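Local coordinates for protein 3-dehydroshikimate dehydratase (Bacillus anthracis, PDB 3DX5) that catalyses the manganese-dependent dehydration of 3-dehydroshikimate to 3,4-dihydroxybenzoate, a step in the synthesis of the siderophore petrobactin, at residues N55-D59 with K60-I64; E87-A90 with I91-N94. One frame throughout, in Å; residues are numbered along the deposited sequence.

Contact 1. Residues N55-D59 with K60-I64; sequences NCLKD and KTLEI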
ATOM      1  N   ASN A  55       0.819 -26.441   6.262  1.00 19.61           N
ATOM      2  CA  ASN A  55       1.087 -27.796   6.766  1.00 21.94           C
ATOM      3  C   ASN A  55       2.537 -28.087   7.193  1.00 22.43           C
ATOM      4  O   ASN A  55       2.758 -29.058   7.902  1.00 22.04           O
ATOM      5  CB  ASN A  55       0.572 -28.854   5.793  1.00 22.73           C
ATOM      6  CG  ASN A  55      -0.955 -28.792   5.622  1.00 26.92           C
ATOM      7  OD1 ASN A  55      -1.680 -28.167   6.430  1.00 28.80           O
ATOM      8  ND2 ASN A  55      -1.451 -29.437   4.564  1.00 29.77           N
ATOM      9  N   CYS A  56       3.509 -27.258   6.796  1.00 22.48           N
ATOM     10  CA  CYS A  56       4.882 -27.399   7.317  1.00 23.52           C
ATOM     11  C   CYS A  56       5.303 -26.340   8.277  1.00 22.34           C
ATOM     12  O   CYS A  56       6.482 -26.361   8.655  1.00 22.07           O
ATOM     13  CB  CYS A  56       5.952 -27.256   6.259  1.00 24.15           C
ATOM     14  SG  CYS A  56       5.553 -27.824   4.739  1.00 33.36           S
ATOM     15  N   LEU A  57       4.428 -25.385   8.617  1.00 20.67           N
ATOM     16  CA  LEU A  57       4.874 -24.292   9.484  1.00 21.18           C
ATOM     17  C   LEU A  57       5.437 -24.810  10.764  1.00 21.55           C
ATOM     18  O   LEU A  57       6.467 -24.331  11.213  1.00 21.35           O
ATOM     19  CB  LEU A  57       3.768 -23.327   9.845  1.00 20.42           C
ATOM     20  CG  LEU A  57       3.485 -22.259   8.839  1.00 20.58           C
ATOM     21  CD1 LEU A  57       2.575 -21.247   9.542  1.00 16.88           C
ATOM     22  CD2 LEU A  57       4.779 -21.621   8.313  1.00 18.26           C
ATOM     23  N   LYS A  58       4.735 -25.770  11.355  1.00 22.40           N
ATOM     24  CA  LYS A  58       5.091 -26.289  12.659  1.00 24.75           C
ATOM     25  C   LYS A  58       6.501 -26.890  12.630  1.00 24.71           C
ATOM     26  O   LYS A  58       7.274 -26.678  13.566  1.00 25.16           O
ATOM     27  CB  LYS A  58       4.048 -27.313  13.113  1.00 25.43           C
ATOM     28  CG  LYS A  58       4.192 -27.776  14.538  1.00 30.55           C
ATOM     29  CD  LYS A  58       3.439 -26.892  15.540  1.00 34.57           C
ATOM     30  CE  LYS A  58       3.519 -27.569  16.929  1.00 37.70           C
ATOM     31  NZ  LYS A  58       2.748 -26.841  17.968  1.00 39.99           N
ATOM     32  N   ASP A  59       6.847 -27.574  11.534  1.00 24.30           N
ATOM     33  CA  ASP A  59       8.183 -28.172  11.332  1.00 24.87           C
ATOM     34  C   ASP A  59       9.303 -27.145  11.316  1.00 23.84           C
ATOM     35  O   ASP A  59      10.461 -27.493  11.493  1.00 23.85           O
ATOM     36  CB  ASP A  59       8.257 -28.879   9.971  1.00 25.80           C
ATOM     37  CG  ASP A  59       7.532 -30.206   9.950  1.00 30.38           C
ATOM     38  OD1 ASP A  59       7.292 -30.797  11.037  1.00 34.83           O
ATOM     39  OD2 ASP A  59       7.210 -30.662   8.819  1.00 36.78           O
ATOM     40  N   LYS A  60       8.950 -25.895  11.030  1.00 21.86           N
ATOM     41  CA  LYS A  60       9.903 -24.805  10.937  1.00 19.82           C
ATOM     42  C   LYS A  60       9.860 -23.924  12.207  1.00 18.47           C
ATOM     43  O   LYS A  60      10.441 -22.829  12.218  1.00 17.93           O
ATOM     44  CB  LYS A  60       9.569 -23.948   9.713  1.00 20.07           C
ATOM     45  CG  LYS A  60       9.734 -24.614   8.345  1.00 20.56           C
ATOM     46  CD  LYS A  60       9.332 -23.580   7.283  1.00 22.40           C
ATOM     47  CE  LYS A  60       9.464 -24.133   5.857  1.00 22.31           C
ATOM     48  NZ  LYS A  60       8.379 -25.046   5.503  1.00 20.12           N
ATOM     49  N   THR A  61       9.162 -24.403  13.247  1.00 16.21           N
ATOM     50  CA  THR A  61       8.898 -23.667  14.483  1.00 15.23           C
ATOM     51  C   THR A  61       8.312 -22.296  14.157  1.00 14.55           C
ATOM     52  O   THR A  61       8.741 -21.296  14.707  1.00 13.57           O
ATOM     53  CB  THR A  61      10.176 -23.524  15.395  1.00 15.59           C
ATOM     54  OG1 THR A  61      10.912 -24.757  15.390  1.00 19.00           O
ATOM     55  CG2 THR A  61       9.797 -23.198  16.837  1.00 15.44           C
ATOM     56  N   LEU A  62       7.354 -22.268  13.233  1.00 13.58           N
ATOM     57  CA  LEU A  62       6.665 -21.047  12.830  1.00 13.28           C
ATOM     58  C   LEU A  62       5.171 -21.212  13.095  1.00 13.31           C
ATOM     59  O   LEU A  62       4.691 -22.316  13.165  1.00 13.22           O
ATOM     60  CB  LEU A  62       6.888 -20.738  11.333  1.00 12.92           C
ATOM     61  CG  LEU A  62       8.227 -20.083  11.003  1.00 14.25           C
ATOM     62  CD1 LEU A  62       8.422 -20.050   9.485  1.00 13.47           C
ATOM     63  CD2 LEU A  62       8.275 -18.663  11.628  1.00 13.21           C
ATOM     64  N   GLU A  63       4.461 -20.102  13.242  1.00 12.03           N
ATOM     65  CA  GLU A  63       3.032 -20.105  13.366  1.00 12.42           C
ATOM     66  C   GLU A  63       2.564 -18.717  12.911  1.00 11.44           C
ATOM     67  O   GLU A  63       3.368 -17.795  12.771  1.00 12.09           O
ATOM     68  CB  GLU A  63       2.609 -20.361  14.824  1.00 12.40           C
ATOM     69  CG  GLU A  63       2.977 -19.212  15.786  1.00 13.71           C
ATOM     70  CD  GLU A  63       2.788 -19.617  17.257  1.00 18.63           C
ATOM     71  OE1 GLU A  63       1.681 -19.361  17.817  1.00 16.90           O
ATOM     72  OE2 GLU A  63       3.747 -20.202  17.843  1.00 18.58           O
ATOM     73  N   ILE A  64       1.277 -18.571  12.669  1.00 11.03           N
ATOM     74  CA  ILE A  64       0.707 -17.252  12.400  1.00 10.74           C
ATOM     75  C   ILE A  64       0.311 -16.678  13.763  1.00 11.32           C
ATOM     76  O   ILE A  64      -0.480 -17.288  14.488  1.00 12.36           O
ATOM     77  CB  ILE A  64      -0.493 -17.351  11.419  1.00 10.86           C
ATOM     78  CG1 ILE A  64      -0.054 -18.041  10.106  1.00  9.08           C
ATOM     79  CG2 ILE A  64      -1.173 -15.959  11.214  1.00  8.89           C
ATOM     80  CD1 ILE A  64       1.102 -17.311   9.349  1.00 11.90           C
TER
HETATM   81  O   HOH W   1      12.340 -25.822  13.167  1.00 27.94           O
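Lys60 folds back on the turn that precedes it: its N-H bonds to the carbonyl of Leu57 (Lys60 N to Leu57 O 2.9 Å), and a weak second bond goes to Cys56 O. Its side chain runs straight as far as CE, passing CG near the Cys56 carbonyl oxygen. The last torsion (chi4 76°) then bends the ammonium inward, leaving Lys60 NZ 3.4 Å from Cys56 CB, and the side chain also touches Tyr25 of helix 17-26. Thr61 has the left-handed backbone conformation (phi 51°, psi 45°) and donates its N-H to Lys58 O over 3.0 Å. Its hydroxyl carries a water at 2.8 Å from Thr61 OG1; the same water donates to Asp59 O, tying side chain to backbone across the turn. At Leu62 the N-H turns back to Leu57 O at 3.0 Å. Leu57 O is therefore gripped twice, by Lys60 N and Leu62 N, which come in above opposite faces of its carbonyl plane. The Leu62 side chain crosses that of Leu57 at about a right angle, with Leu57 CD2 3.8 Å from Leu62 CB, and both lean on Val21. Glu63 offers its backbone, its CA lying 4.0 Å from Leu57 CD1, and pairs through a backbone bond with Ile32. Ile64 enters the strand, and its CG1 reaches the same methyl, Leu57 CD1, at 4.2 Å. The paired bonds from Thr61 to Lys58 and from Leu62 to Leu57, with Thr61 left-handed and Leu57 packed on Leu62, make a Schellman motif; it takes the chain from the end of helix 47-56 through a short 3-10 turn into strand 64-68 of the TIM barrel.

Contact 2. Residues E87-A90 with I91-N94; sequences EQLA and ILAN
Gln88 spreads its side-chain amide across Ile91 and Leu92, one turn further along helix 79-96, the helix of a right-handed beta-alpha-beta unit of the TIM barrel that connects strands 64-68 and 100-103. The amide gets there because CG stands anti to the backbone N (chi1 175°) and the chain then bends at chi2, 59°, which swings its end along the helix surface although the CB points off. The two ends of the amide serve different neighbours. Gln88 OE1 lies 3.7 Å from Ile91 CD1, the tip of an extended isoleucine, whereas Gln88 NE2 comes 3.7 Å from Leu92 CD2; Gln88 crosses both side chains obliquely. A hydrogen bond from Gln88 NE2 to Gln40 OE1 on helix 36-45 holds the nitrogen end of the amide and so restrains its rotation; Tyr43 of that helix also touches Gln88, Ile91 and Leu92. On the buried side Leu89 and Leu92 meet loosely, Leu89 CD2 to Leu92 CD1 being 4.4 Å, and both rest on Ile67 of strand 64-68. Ala90 touches His135 and Ala93 touches Met137. The backbone beneath is alpha-helical, with the bond from Ile91 N to Glu87 O weak; that from Leu92 N to Gln88 O (3.0 Å) is close to linear, with an N-H...O angle of 168°, and Leu92 CG sits 3.5 Å from that same Gln88 oxygen.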
ATOM      1  N   GLU A  87     -16.890 -11.904  10.434  1.00 12.61           N
ATOM      2  CA  GLU A  87     -17.177 -13.280  10.147  1.00 14.02           C
ATOM      3  C   GLU A  87     -16.180 -13.867   9.156  1.00 13.64           C
ATOM      4  O   GLU A  87     -15.823 -15.031   9.277  1.00 13.31           O
ATOM      5  CB  GLU A  87     -18.621 -13.453   9.648  1.00 15.00           C
ATOM      6  CG  GLU A  87     -19.669 -13.091  10.725  1.00 19.47           C
ATOM      7  CD  GLU A  87     -21.091 -12.911  10.164  1.00 26.96           C
ATOM      8  OE1 GLU A  87     -21.296 -13.083   8.943  1.00 32.80           O
ATOM      9  OE2 GLU A  87     -22.017 -12.597  10.943  1.00 29.10           O
ATOM     10  N   GLN A  88     -15.735 -13.075   8.176  1.00 13.00           N
ATOM     11  CA  GLN A  88     -14.726 -13.564   7.236  1.00 12.52           C
ATOM     12  C   GLN A  88     -13.330 -13.705   7.924  1.00 12.04           C
ATOM     13  O   GLN A  88     -12.616 -14.680   7.709  1.00 12.17           O
ATOM     14  CB  GLN A  88     -14.677 -12.687   5.967  1.00 12.46           C
ATOM     15  CG  GLN A  88     -13.550 -13.053   4.947  1.00 12.87           C
ATOM     16  CD  GLN A  88     -13.628 -14.498   4.421  1.00 15.82           C
ATOM     17  OE1 GLN A  88     -14.631 -15.223   4.634  1.00 13.26           O
ATOM     18  NE2 GLN A  88     -12.571 -14.923   3.731  1.00 16.66           N
ATOM     19  N   LEU A  89     -12.963 -12.741   8.757  1.00 11.18           N
ATOM     20  CA  LEU A  89     -11.744 -12.825   9.539  1.00 10.84           C
ATOM     21  C   LEU A  89     -11.682 -14.061  10.447  1.00 10.80           C
ATOM     22  O   LEU A  89     -10.613 -14.655  10.591  1.00 12.42           O
ATOM     23  CB  LEU A  89     -11.498 -11.542  10.346  1.00 10.16           C
ATOM     24  CG  LEU A  89     -11.033 -10.303   9.570  1.00 12.14           C
ATOM     25  CD1 LEU A  89     -11.215  -9.060  10.411  1.00  9.08           C
ATOM     26  CD2 LEU A  89      -9.575 -10.452   9.167  1.00 14.22           C
ATOM     27  N   ALA A  90     -12.820 -14.478  11.006  1.00 10.09           N
ATOM     28  CA  ALA A  90     -12.881 -15.677  11.824  1.00 10.22           C
ATOM     29  C   ALA A  90     -12.618 -16.911  10.960  1.00 10.50           C
ATOM     30  O   ALA A  90     -11.948 -17.855  11.393  1.00 11.18           O
ATOM     31  CB  ALA A  90     -14.255 -15.770  12.539  1.00 10.17           C
ATOM     32  N   ILE A  91     -13.125 -16.913   9.731  1.00 10.06           N
ATOM     33  CA  ILE A  91     -12.797 -17.976   8.778  1.00 11.00           C
ATOM     34  C   ILE A  91     -11.264 -18.046   8.491  1.00 10.67           C
ATOM     35  O   ILE A  91     -10.621 -19.141   8.562  1.00 10.19           O
ATOM     36  CB  ILE A  91     -13.609 -17.810   7.460  1.00 11.53           C
ATOM     37  CG1 ILE A  91     -15.049 -18.249   7.710  1.00 15.01           C
ATOM     38  CG2 ILE A  91     -12.960 -18.609   6.330  1.00 12.44           C
ATOM     39  CD1 ILE A  91     -16.023 -18.012   6.555  1.00 19.67           C
ATOM     40  N   LEU A  92     -10.684 -16.886   8.167  1.00 10.36           N
ATOM     41  CA  LEU A  92      -9.239 -16.775   7.922  1.00  9.53           C
ATOM     42  C   LEU A  92      -8.430 -17.202   9.160  1.00  9.76           C
ATOM     43  O   LEU A  92      -7.476 -17.963   9.037  1.00  9.64           O
ATOM     44  CB  LEU A  92      -8.850 -15.356   7.460  1.00  9.19           C
ATOM     45  CG  LEU A  92      -9.501 -14.828   6.177  1.00  8.87           C
ATOM     46  CD1 LEU A  92      -9.111 -13.399   5.965  1.00  7.38           C
ATOM     47  CD2 LEU A  92      -9.114 -15.665   4.920  1.00  8.52           C
ATOM     48  N   ALA A  93      -8.810 -16.732  10.343  1.00  9.25           N
ATOM     49  CA  ALA A  93      -8.066 -17.106  11.565  1.00 10.61           C
ATOM     50  C   ALA A  93      -8.108 -18.607  11.812  1.00 10.68           C
ATOM     51  O   ALA A  93      -7.128 -19.204  12.236  1.00 11.98           O
ATOM     52  CB  ALA A  93      -8.600 -16.355  12.792  1.00  9.65           C
ATOM     53  N   ASN A  94      -9.253 -19.220  11.539  1.00 11.79           N
ATOM     54  CA  ASN A  94      -9.379 -20.655  11.611  1.00 12.16           C
ATOM     55  C   ASN A  94      -8.411 -21.342  10.646  1.00 11.94           C
ATOM     56  O   ASN A  94      -7.692 -22.260  11.033  1.00 10.58           O
ATOM     57  CB  ASN A  94     -10.818 -21.090  11.331  1.00 13.39           C
ATOM     58  CG  ASN A  94     -11.058 -22.515  11.765  1.00 19.16           C
ATOM     59  OD1 ASN A  94     -11.223 -23.427  10.952  1.00 24.93           O
ATOM     60  ND2 ASN A  94     -11.023 -22.722  13.059  1.00 23.43           N
TER

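How the contacts relate
The two contacts come in series on neighbouring parts of one barrel wall. Contact 1 delivers the chain into strand 64-68, and contact 2 lies on the helix that follows and packs on that strand through Ile67. Their centres are 19 Å apart and they do not touch, the nearest atoms being about 7 Å from each other. Both stand back from the active site. Measured to the side chain of substrate-binding Arg102, contact 2 is the nearer, with the Leu89 side chain about 9 Å away and that of Ile64 in contact 1 about 11 Å. The Leu89 side chain is also about 12 Å from the bound 3,4-dihydroxybenzoic acid, and that of Ile64 about 12 Å from that of manganese ligand His198.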